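Local structure of transcriptional regulator Tm0710 (Thermotoga maritima, 2A61) at residues A[8-11]-A[12-16]; A[24-28]-A[29-33]; A[51-54]-A[55-58]. The protein probably binds DNA as a dimer through a winged helix-turn-helix of the MarR family and so regulates transcription. One frame throughout, in Å; residues are numbered along the deposited sequence.

Contact 1: residues A[8-11]-A[12-16]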
loop_
_atom_site.group_PDB
_atom_site.type_symbol
_atom_site.label_atom_id
_atom_site.label_comp_id
_atom_site.label_asym_id
_atom_site.label_seq_id
_atom_site.Cartn_x
_atom_site.Cartn_y
_atom_site.Cartn_z
ATOM N N GLU A 8 2.699 -12.541 10.011
ATOM C CA GLU A 8 2.201 -11.213 9.639
ATOM C C GLU A 8 3.289 -10.140 9.572
ATOM O O GLU A 8 3.296 -9.301 8.647
ATOM C CB GLU A 8 1.102 -10.757 10.601
ATOM C CG GLU A 8 0.266 -9.577 10.091
ATOM C CD GLU A 8 0.874 -8.221 10.414
ATOM O OE1 GLU A 8 1.592 -8.091 11.428
ATOM O OE2 GLU A 8 0.648 -7.279 9.623
ATOM N N ARG A 9 4.175 -10.128 10.572
ATOM C CA ARG A 9 5.243 -9.120 10.616
ATOM C C ARG A 9 6.244 -9.321 9.492
ATOM O O ARG A 9 6.776 -8.354 8.935
ATOM C CB ARG A 9 5.951 -9.120 11.983
ATOM C CG ARG A 9 4.963 -8.833 13.113
ATOM C CD ARG A 9 5.544 -9.014 14.519
ATOM N NE ARG A 9 4.489 -8.755 15.506
ATOM C CZ ARG A 9 4.664 -8.729 16.824
ATOM N NH1 ARG A 9 5.869 -8.934 17.344
ATOM N NH2 ARG A 9 3.623 -8.490 17.623
ATOM N N ILE A 10 6.528 -10.571 9.171
ATOM C CA ILE A 10 7.501 -10.854 8.115
ATOM C C ILE A 10 6.929 -10.516 6.740
ATOM O O ILE A 10 7.631 -9.912 5.941
ATOM C CB ILE A 10 8.079 -12.272 8.173
ATOM C CG1 ILE A 10 8.916 -12.416 9.455
ATOM C CG2 ILE A 10 8.977 -12.505 6.966
ATOM C CD1 ILE A 10 9.007 -13.832 9.962
ATOM N N LEU A 11 5.669 -10.882 6.470
ATOM C CA LEU A 11 5.035 -10.423 5.221
ATOM C C LEU A 11 4.953 -8.912 5.137
ATOM O O LEU A 11 5.129 -8.356 4.055
ATOM C CB LEU A 11 3.642 -11.003 4.977
ATOM C CG LEU A 11 3.520 -12.441 4.514
ATOM C CD1 LEU A 11 2.024 -12.852 4.594
ATOM C CD2 LEU A 11 4.109 -12.635 3.098
ATOM N N ARG A 12 4.664 -8.240 6.262
ATOM C CA ARG A 12 4.630 -6.779 6.266
ATOM C C ARG A 12 5.947 -6.168 5.771
ATOM O O ARG A 12 5.950 -5.210 4.967
ATOM C CB ARG A 12 4.282 -6.215 7.646
ATOM C CG ARG A 12 3.799 -4.806 7.633
ATOM C CD ARG A 12 3.838 -4.180 9.033
ATOM N NE ARG A 12 3.156 -5.045 9.995
ATOM C CZ ARG A 12 3.511 -5.198 11.274
ATOM N NH1 ARG A 12 4.546 -4.536 11.771
ATOM N NH2 ARG A 12 2.821 -6.017 12.059
ATOM N N GLU A 13 7.063 -6.704 6.250
ATOM C CA GLU A 13 8.352 -6.119 5.901
ATOM C C GLU A 13 8.703 -6.470 4.449
ATOM O O GLU A 13 9.298 -5.655 3.742
ATOM C CB GLU A 13 9.440 -6.589 6.875
ATOM C CG GLU A 13 9.430 -5.904 8.277
ATOM C CD GLU A 13 10.252 -6.714 9.294
ATOM O OE1 GLU A 13 9.967 -7.931 9.479
ATOM O OE2 GLU A 13 11.204 -6.138 9.871
ATOM N N ILE A 14 8.319 -7.679 4.005
ATOM C CA ILE A 14 8.568 -8.067 2.607
ATOM C C ILE A 14 7.828 -7.128 1.652
ATOM O O ILE A 14 8.403 -6.632 0.683
ATOM C CB ILE A 14 8.151 -9.540 2.363
ATOM C CG1 ILE A 14 9.189 -10.476 3.016
ATOM C CG2 ILE A 14 8.016 -9.843 0.885
ATOM C CD1 ILE A 14 8.699 -11.941 3.159
ATOM N N CYS A 15 6.542 -6.926 1.933
ATOM C CA CYS A 15 5.663 -6.138 1.076
ATOM C C CYS A 15 6.100 -4.672 1.050
ATOM O O CYS A 15 6.102 -4.056 -0.016
ATOM C CB CYS A 15 4.246 -6.262 1.554
ATOM S SG CYS A 15 3.632 -7.911 1.369
ATOM N N PHE A 16 6.484 -4.139 2.219
ATOM C CA PHE A 16 7.036 -2.788 2.368
ATOM C C PHE A 16 8.269 -2.601 1.492
ATOM O O PHE A 16 8.337 -1.625 0.756
ATOM C CB PHE A 16 7.300 -2.446 3.864
ATOM C CG PHE A 16 7.962 -1.093 4.089
ATOM C CD1 PHE A 16 7.194 0.067 4.181
ATOM C CD2 PHE A 16 9.348 -0.986 4.189
ATOM C CE1 PHE A 16 7.799 1.318 4.387
ATOM C CE2 PHE A 16 9.963 0.258 4.393
ATOM C CZ PHE A 16 9.180 1.408 4.474
#
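Glu8 and Arg12 meet one turn apart on helix 5-23, and their salt bridge is the tight side of this contact. Glu8 bends at its second side-chain torsion (chi2 -86°), which brings the carboxylate forward, over the next turn, to Arg12; OE1 lies only 2.5 Å from Arg12 NH2, a very short bond, while Arg12 NE makes a weak one to OE2 at 3.4 Å. The two flat groups are turned 36° apart, so the fork is skewed rather than flush. Arg9 CA sits over one face of the guanidinium. Round the helix, Ile10 CG2 touches Ile14 CD1 at 3.9 Å, branched apolar chains suited to the buried face, where Lys132 and Lys135 of the second subunit pack on them. The loose side is polar: Arg9 runs out extended into solvent, and Glu13 OE2 makes a long, weak ion pair with Lys135 of the second subunit. Cys15 is disulfide-bonded to Cys15 of the second subunit, a covalent tie across the dimer. Glu8 OE2 also forms a salt bridge with Arg108 of the second subunit. With two arginines around it, the buried carboxylate probably stays ionised, its charge shared between its own helix and the partner chain.

Contact 2: residues A[24-28]-A[29-33]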
loop_
_atom_site.group_PDB
_atom_site.type_symbol
_atom_site.label_atom_id
_atom_site.label_comp_id
_atom_site.label_asym_id
_atom_site.label_seq_id
_atom_site.Cartn_x
_atom_site.Cartn_y
_atom_site.Cartn_z
ATOM N N LYS A 24 10.617 3.951 -6.251
ATOM C CA LYS A 24 11.847 4.741 -6.472
ATOM C C LYS A 24 11.887 5.309 -7.894
ATOM O O LYS A 24 12.480 6.366 -8.131
ATOM C CB LYS A 24 13.096 3.905 -6.169
ATOM C CG LYS A 24 13.309 3.664 -4.681
ATOM C CD LYS A 24 14.513 2.745 -4.467
ATOM C CE LYS A 24 14.840 2.581 -2.991
ATOM N NZ LYS A 24 15.912 1.568 -2.866
ATOM N N VAL A 25 11.227 4.632 -8.839
ATOM C CA VAL A 25 11.105 5.160 -10.201
ATOM C C VAL A 25 10.221 6.428 -10.329
ATOM O O VAL A 25 10.386 7.199 -11.269
ATOM C CB VAL A 25 10.695 4.066 -11.278
ATOM C CG1 VAL A 25 11.514 2.769 -11.103
ATOM C CG2 VAL A 25 9.297 3.770 -11.202
ATOM N N LEU A 26 9.307 6.654 -9.384
ATOM C CA LEU A 26 8.477 7.841 -9.415
ATOM C C LEU A 26 9.264 9.164 -9.363
ATOM O O LEU A 26 8.775 10.205 -9.786
ATOM C CB LEU A 26 7.495 7.816 -8.262
ATOM C CG LEU A 26 6.451 6.687 -8.135
ATOM C CD1 LEU A 26 5.615 6.960 -6.867
ATOM C CD2 LEU A 26 5.560 6.604 -9.390
ATOM N N ARG A 27 10.466 9.108 -8.809
ATOM C CA ARG A 27 11.358 10.247 -8.750
ATOM C C ARG A 27 11.740 10.694 -10.147
ATOM O O ARG A 27 11.877 11.877 -10.413
ATOM C CB ARG A 27 12.619 9.828 -7.983
ATOM C CG ARG A 27 13.428 11.037 -7.587
ATOM C CD ARG A 27 14.869 10.763 -7.671
ATOM N NE ARG A 27 15.468 10.565 -6.373
ATOM C CZ ARG A 27 16.440 11.319 -5.868
ATOM N NH1 ARG A 27 16.903 12.359 -6.527
ATOM N NH2 ARG A 27 16.931 11.026 -4.685
ATOM N N ASP A 28 11.922 9.731 -11.044
ATOM C CA ASP A 28 12.280 10.012 -12.422
ATOM C C ASP A 28 11.177 10.794 -13.139
ATOM O O ASP A 28 11.448 11.482 -14.095
ATOM C CB ASP A 28 12.511 8.699 -13.173
ATOM C CG ASP A 28 13.672 7.892 -12.614
ATOM O OD1 ASP A 28 14.549 8.483 -11.967
ATOM O OD2 ASP A 28 13.707 6.658 -12.841
ATOM N N PHE A 29 9.929 10.661 -12.692
ATOM C CA PHE A 29 8.778 11.288 -13.353
ATOM C C PHE A 29 8.271 12.522 -12.653
ATOM O O PHE A 29 7.453 13.235 -13.189
ATOM C CB PHE A 29 7.648 10.257 -13.466
ATOM C CG PHE A 29 7.993 9.113 -14.356
ATOM C CD1 PHE A 29 8.487 7.937 -13.828
ATOM C CD2 PHE A 29 7.873 9.243 -15.755
ATOM C CE1 PHE A 29 8.865 6.871 -14.659
ATOM C CE2 PHE A 29 8.225 8.175 -16.628
ATOM C CZ PHE A 29 8.728 6.989 -16.080
ATOM N N GLY A 30 8.720 12.752 -11.426
ATOM C CA GLY A 30 8.109 13.763 -10.566
ATOM C C GLY A 30 6.704 13.456 -10.093
ATOM O O GLY A 30 5.947 14.413 -9.758
ATOM N N ILE A 31 6.335 12.157 -10.071
ATOM C CA ILE A 31 4.955 11.741 -9.639
ATOM C C ILE A 31 4.887 11.484 -8.140
ATOM O O ILE A 31 5.734 10.796 -7.579
ATOM C CB ILE A 31 4.440 10.540 -10.508
ATOM C CG1 ILE A 31 4.340 11.040 -11.971
ATOM C CG2 ILE A 31 3.097 9.928 -9.981
ATOM C CD1 ILE A 31 4.223 9.938 -12.997
ATOM N N THR A 32 3.921 12.094 -7.463
ATOM C CA THR A 32 3.872 11.953 -6.008
ATOM C C THR A 32 3.156 10.628 -5.649
ATOM O O THR A 32 2.444 10.047 -6.494
ATOM C CB THR A 32 3.125 13.130 -5.326
ATOM O OG1 THR A 32 1.711 12.974 -5.547
ATOM C CG2 THR A 32 3.605 14.554 -5.862
ATOM N N PRO A 33 3.347 10.129 -4.402
ATOM C CA PRO A 33 2.606 8.903 -3.946
ATOM C C PRO A 33 1.069 8.900 -4.189
ATOM O O PRO A 33 0.512 7.882 -4.654
ATOM C CB PRO A 33 2.935 8.839 -2.449
ATOM C CG PRO A 33 4.333 9.504 -2.372
ATOM C CD PRO A 33 4.364 10.601 -3.415
#
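Leu26 O receives two backbone donors from opposite faces of its carbonyl plane: Phe29 N at 3.2 Å, standing 71° out of that plane, and Ile31 N at 3.1 Å, tilted by only 19°. The second bond, with a weak one from Gly30 N to Arg27 O, gives the pattern of a Schellman motif closing the short helix 26-29 of this MarR-type regulator. Gly30 is where the chain leaves helical angles with positive phi, a conformation that favours glycine. Phe29, its CG turned anti to its own carbonyl carbon (chi1 -65°), sends its ring back along the helix, and the ring edge meets the backbone: CD1 lies 3.3 Å from Val25 O. Tyr76 and Lys103 pack on this ring as well. Replacing Phe29 with an alanine would probably open a gap between the end of the short helix, Tyr76 and helix 95-119, leaving Val25 O without its aromatic edge. Beyond the turn, Ile31 and Leu26 suit their buried places on Phe36 of helix 33-45. Thr32 is the N-cap of that helix, its side chain capping a backbone N just beyond, and its OG1 bonds to Gly58 O of the second subunit. Between the two aliphatic chains, which cross at about a right angle, Leu26 CD2 reaches Ile31 CG2 at 4.2 Å.

Contact 3: residues A[51-54]-A[55-58]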
loop_
_atom_site.group_PDB
_atom_site.type_symbol
_atom_site.label_atom_id
_atom_site.label_comp_id
_atom_site.label_asym_id
_atom_site.label_seq_id
_atom_site.Cartn_x
_atom_site.Cartn_y
_atom_site.Cartn_z
ATOM N N GLY A 51 -15.248 11.559 -7.837
ATOM C CA GLY A 51 -15.725 11.101 -6.534
ATOM C C GLY A 51 -15.161 9.780 -6.052
ATOM O O GLY A 51 -14.898 9.647 -4.874
ATOM N N GLU A 52 -15.002 8.795 -6.948
ATOM C CA GLU A 52 -14.395 7.493 -6.612
ATOM C C GLU A 52 -12.904 7.616 -6.226
ATOM O O GLU A 52 -12.400 6.924 -5.326
ATOM C CB GLU A 52 -14.537 6.537 -7.800
ATOM C CG GLU A 52 -16.032 6.149 -8.082
ATOM C CD GLU A 52 -16.268 5.333 -9.366
ATOM O OE1 GLU A 52 -15.431 5.380 -10.276
ATOM O OE2 GLU A 52 -17.353 4.684 -9.495
ATOM N N LEU A 53 -12.186 8.497 -6.903
ATOM C CA LEU A 53 -10.786 8.789 -6.546
ATOM C C LEU A 53 -10.675 9.438 -5.158
ATOM O O LEU A 53 -9.767 9.131 -4.400
ATOM C CB LEU A 53 -10.128 9.672 -7.616
ATOM C CG LEU A 53 -9.985 9.055 -9.017
ATOM C CD1 LEU A 53 -9.333 10.101 -10.018
ATOM C CD2 LEU A 53 -9.160 7.779 -8.957
ATOM N N SER A 54 -11.613 10.331 -4.839
ATOM C CA SER A 54 -11.699 10.968 -3.518
ATOM C C SER A 54 -11.895 9.917 -2.378
ATOM O O SER A 54 -11.225 9.951 -1.334
ATOM C CB SER A 54 -12.841 12.010 -3.550
ATOM O OG SER A 54 -13.117 12.418 -2.252
ATOM N N VAL A 55 -12.787 8.954 -2.625
ATOM C CA VAL A 55 -13.084 7.876 -1.663
ATOM C C VAL A 55 -11.872 6.963 -1.527
ATOM O O VAL A 55 -11.515 6.606 -0.410
ATOM C CB VAL A 55 -14.381 7.092 -2.046
ATOM C CG1 VAL A 55 -14.565 5.863 -1.176
ATOM C CG2 VAL A 55 -15.629 8.020 -1.930
ATOM N N LEU A 56 -11.254 6.605 -2.655
ATOM C CA LEU A 56 -10.053 5.773 -2.694
ATOM C C LEU A 56 -8.891 6.341 -1.893
ATOM O O LEU A 56 -8.282 5.643 -1.057
ATOM C CB LEU A 56 -9.580 5.571 -4.161
ATOM C CG LEU A 56 -8.127 5.088 -4.373
ATOM C CD1 LEU A 56 -7.974 3.526 -4.208
ATOM C CD2 LEU A 56 -7.572 5.612 -5.702
ATOM N N LEU A 57 -8.550 7.602 -2.171
ATOM C CA LEU A 57 -7.451 8.243 -1.448
ATOM C C LEU A 57 -7.819 8.612 -0.039
ATOM O O LEU A 57 -6.962 8.607 0.857
ATOM C CB LEU A 57 -6.968 9.502 -2.166
ATOM C CG LEU A 57 -6.275 9.304 -3.498
ATOM C CD1 LEU A 57 -6.103 10.640 -4.252
ATOM C CD2 LEU A 57 -4.985 8.591 -3.341
ATOM N N GLY A 58 -9.095 8.912 0.169
ATOM C CA GLY A 58 -9.560 9.474 1.448
ATOM C C GLY A 58 -9.234 10.941 1.628
ATOM O O GLY A 58 -8.969 11.400 2.763
#
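Gly51 O takes the N-H of Val55 at 3.2 Å, and Val55 CG2 rests against the same oxygen at 3.4 Å; that methyl lies beside the valine's own backbone N and so faces the preceding turn. Gly51 has no side chain, and nothing in 55-58 would crowd one there. Glu52 comes next: its carbonyl accepts from Leu56 N at 2.9 Å, with Leu56 CB close to the same oxygen, while its carboxylate turns the other way and OE1 bonds to Arg49 N. An acid suits this start of helix 50-57, where backbone N-H groups and the helix dipole would favour negative charge. Leu53 accepts from Leu57 N in the straightest bond of the four, with an N-H to oxygen angle of 171°. Its CD2 meets Leu56 CD2 at 4.2 Å, and the buried side chain also packs on Ile38 of helix 33-45 and Val68 of helix 61-73. Leu57 fills the same interior against Ile38 and Leu67. Ser54 suits the end of the helix, being small enough to lie against Lys61 and Val64. Its OG points anti to its own N (chi1 168°) and bonds to Val59 O, while its carbonyl takes Gly58 N at 2.8 Å. Gly58, with a positive phi of 76°, is the C-prime residue of a Schellman motif, with Val59 N folding back to Ser54 O and Gly58 N to Val55 O. Helix 50-57 would be the first helix of the helix-turn-helix, and 61-73 the recognition helix, as in MarR relatives. The chemistry implies a division of labour: leucines pack this helix onto its neighbours, whereas the serine, through both its hydroxyl and its carbonyl, fixes the turn that leads to helix 61-73.

All three contacts are partly buried and touch the second subunit, yet their chemistry differs. Contact 1, on helix 5-23, belongs to the dimer interface and relies on charge and a disulfide; contacts 2 and 3 are helix ends finished by a glycine of positive phi. Contact 2 joins the short helix 26-29 to helices 33-45 and 95-119, while contact 3 packs on 33-45 and 61-73 within the probable DNA-binding domain, so both lean on helix 33-45. Within one chain contacts 2 and 3 come within about 6 Å at their nearest atoms; across the dimer they bond directly, Thr32 to Gly58. Contact 1 lies about 17 Å from contact 3, nearest atoms again.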